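Local coordinates for putative dehydrogenase (Amycolatopsis orientalis, PDB 5A9T) that reduces imines to amines stereoselectively, using NADPH as the hydride donor, at the interface of chains A and B. Sequence-based numbering; all coordinates share one arbitrary frame. Chains: chain A/B, Putative dehydrogenase.

The interface of chains A and B. Residues chain A 182, 185-186, 199-200, 203, 207; chain B 219, 223, 226.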
ATOM      1  N   MET A 182      -5.284  -2.242   0.991  1.00 12.13           N
ATOM      2  CA  MET A 182      -5.724  -3.334   1.778  1.00 14.01           C
ATOM      3  C   MET A 182      -6.259  -4.440   0.875  1.00 12.70           C
ATOM      4  O   MET A 182      -5.967  -5.581   1.120  1.00 14.50           O
ATOM      5  CB  MET A 182      -6.843  -2.950   2.764  1.00 15.59           C
ATOM      6  CG  MET A 182      -7.269  -4.006   3.694  1.00 20.31           C
ATOM      7  SD  MET A 182      -5.870  -4.457   4.790  1.00 24.55           S
ATOM      8  CE  MET A 182      -5.467  -2.998   5.226  1.00 17.49           C
ATOM      9  N   PHE A 185      -3.302  -6.192  -0.534  1.00 12.59           N
ATOM     10  CA  PHE A 185      -2.751  -7.127   0.421  1.00 12.22           C
ATOM     11  C   PHE A 185      -3.585  -8.397   0.546  1.00 12.58           C
ATOM     12  O   PHE A 185      -3.031  -9.490   0.634  1.00 13.19           O
ATOM     13  CB  PHE A 185      -2.530  -6.473   1.794  1.00 13.56           C
ATOM     14  CG  PHE A 185      -2.201  -7.467   2.832  1.00 13.13           C
ATOM     15  CD1 PHE A 185      -0.866  -7.926   2.965  1.00 13.45           C
ATOM     16  CD2 PHE A 185      -3.153  -8.032   3.645  1.00 15.06           C
ATOM     17  CE1 PHE A 185      -0.570  -8.945   3.854  1.00 14.74           C
ATOM     18  CE2 PHE A 185      -2.827  -9.019   4.553  1.00 15.89           C
ATOM     19  CZ  PHE A 185      -1.576  -9.525   4.625  1.00 13.34           C
ATOM     20  N   LEU A 186      -4.900  -8.239   0.636  1.00 12.51           N
ATOM     21  CA  LEU A 186      -5.757  -9.409   0.843  1.00 13.52           C
ATOM     22  C   LEU A 186      -5.769 -10.310  -0.372  1.00 12.81           C
ATOM     23  O   LEU A 186      -5.780 -11.537  -0.222  1.00 14.49           O
ATOM     24  CB  LEU A 186      -7.207  -8.927   1.157  1.00 14.25           C
ATOM     25  CG  LEU A 186      -7.305  -8.270   2.509  1.00 15.15           C
ATOM     26  CD1 LEU A 186      -8.685  -7.641   2.667  1.00 15.69           C
ATOM     27  CD2 LEU A 186      -6.997  -9.128   3.715  1.00 15.69           C
ATOM     28  N   ALA A 199      -1.537 -15.642   6.569  1.00 14.16           N
ATOM     29  CA  ALA A 199      -1.416 -14.234   6.427  1.00 13.97           C
ATOM     30  C   ALA A 199      -0.388 -13.623   7.375  1.00 15.84           C
ATOM     31  O   ALA A 199       0.360 -12.722   7.014  1.00 15.48           O
ATOM     32  CB  ALA A 199      -2.760 -13.524   6.599  1.00 15.61           C
ATOM     33  N   ALA A 200      -0.338 -14.119   8.653  1.00 15.34           N
ATOM     34  CA  ALA A 200       0.588 -13.553   9.631  1.00 16.56           C
ATOM     35  C   ALA A 200       2.051 -13.848   9.284  1.00 18.69           C
ATOM     36  O   ALA A 200       2.887 -12.985   9.412  1.00 22.43           O
ATOM     37  CB  ALA A 200       0.217 -14.009  11.016  1.00 18.55           C
ATOM     38  N   THR A 203       2.897 -11.454   6.135  1.00 14.73           N
ATOM     39  CA  THR A 203       3.237 -10.043   6.472  1.00 15.82           C
ATOM     40  C   THR A 203       4.677  -9.691   6.746  1.00 15.90           C
ATOM     41  O   THR A 203       5.160  -8.590   6.582  1.00 15.50           O
ATOM     42  CB  THR A 203       2.447  -9.492   7.693  1.00 18.99           C
ATOM     43  OG1 THR A 203       2.982 -10.181   8.892  1.00 22.05           O
ATOM     44  CG2 THR A 203       1.032  -9.677   7.530  1.00 18.36           C
ATOM     45  N   VAL A 207       4.700  -6.704   4.502  1.00 14.35           N
ATOM     46  CA  VAL A 207       4.609  -5.450   5.242  1.00 14.33           C
ATOM     47  C   VAL A 207       5.901  -4.989   5.805  1.00 14.80           C
ATOM     48  O   VAL A 207       6.215  -3.796   5.674  1.00 16.66           O
ATOM     49  CB  VAL A 207       3.525  -5.597   6.382  1.00 16.26           C
ATOM     50  CG1 VAL A 207       3.520  -4.309   7.158  1.00 18.85           C
ATOM     51  CG2 VAL A 207       2.220  -5.881   5.720  1.00 17.27           C
TER
ATOM     52  N   ILE B 219      -2.476  -3.874   9.011  1.00 13.50           N
ATOM     53  CA  ILE B 219      -2.347  -5.217   8.455  1.00 15.07           C
ATOM     54  C   ILE B 219      -1.679  -6.203   9.474  1.00 15.06           C
ATOM     55  O   ILE B 219      -2.170  -7.270   9.679  1.00 15.03           O
ATOM     56  CB  ILE B 219      -1.550  -5.178   7.172  1.00 15.09           C
ATOM     57  CG1 ILE B 219      -2.399  -4.539   6.082  1.00 15.32           C
ATOM     58  CG2 ILE B 219      -1.209  -6.617   6.749  1.00 14.50           C
ATOM     59  CD1 ILE B 219      -1.635  -4.192   4.833  1.00 16.73           C
ATOM     60  N   ALA B 223      -3.650  -9.524  10.856  1.00 14.35           N
ATOM     61  CA  ALA B 223      -3.346 -10.769  10.117  1.00 15.24           C
ATOM     62  C   ALA B 223      -3.670 -12.058  10.927  1.00 14.46           C
ATOM     63  O   ALA B 223      -4.198 -12.984  10.378  1.00 15.11           O
ATOM     64  CB  ALA B 223      -1.910 -10.738   9.549  1.00 15.57           C
ATOM     65  N   ILE B 226      -7.287 -12.729  10.539  1.00 14.57           N
ATOM     66  CA  ILE B 226      -7.520 -13.312   9.242  1.00 15.93           C
ATOM     67  C   ILE B 226      -7.342 -14.794   9.209  1.00 16.71           C
ATOM     68  O   ILE B 226      -8.166 -15.588   8.725  1.00 17.62           O
ATOM     69  CB  ILE B 226      -6.750 -12.551   8.120  1.00 17.24           C
ATOM     70  CG1 ILE B 226      -7.227 -11.104   7.983  1.00 16.99           C
ATOM     71  CG2 ILE B 226      -6.812 -13.374   6.842  1.00 17.51           C
ATOM     72  CD1 ILE B 226      -6.269 -10.236   7.219  1.00 21.70           C
TER
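B:Ile219 lays its CG2 methyl over the ring face of A:Phe185, 3.5 Å above the plane and over its centre, a CH-pi contact that illustrates how a branched aliphatic side chain can use each of its arms at a helical interface. With CG1 anti to the carbonyl carbon (chi1 -72°), its longer arm is turned toward helix 166-193 of chain A. There CG1 meets the A:Met182 methyl CE at 3.5 Å, the thioether bending at chi2 and chi3 to reach it, while CD1 continues to the root of the phenylalanine, 3.9 Å from A:Phe185 CB. From helix 199-228 of chain A, A:Val207 CG2 meets B:Ile219 CG2 at 3.7 Å. An alanine replacing A:Phe185 would leave B:Ile219 CG2 without its aromatic floor and is likely to open a gap between the helices. Farther along, the isoleucine B:Ile226 carries CD1 to A:Leu186 CD2 at 3.7 Å, the two side chains meeting at a slant. Small residues let the backbones come close at B:Ala223, whose CB lies 3.8 Å from A:Ala200 CA and also touches the A:Thr203 methyl CG2. At this rim the threonine hydroxyl turns back to its own helix: A:Thr203 OG1 donates to A:Ala200 O at 2.9 Å, which favours the rotation that presents the methyl to chain B. Repeated by two-fold symmetry, this helix-on-helix patch likely contributes to holding together the intertwined C-terminal domains of the dimer typical of imine reductases.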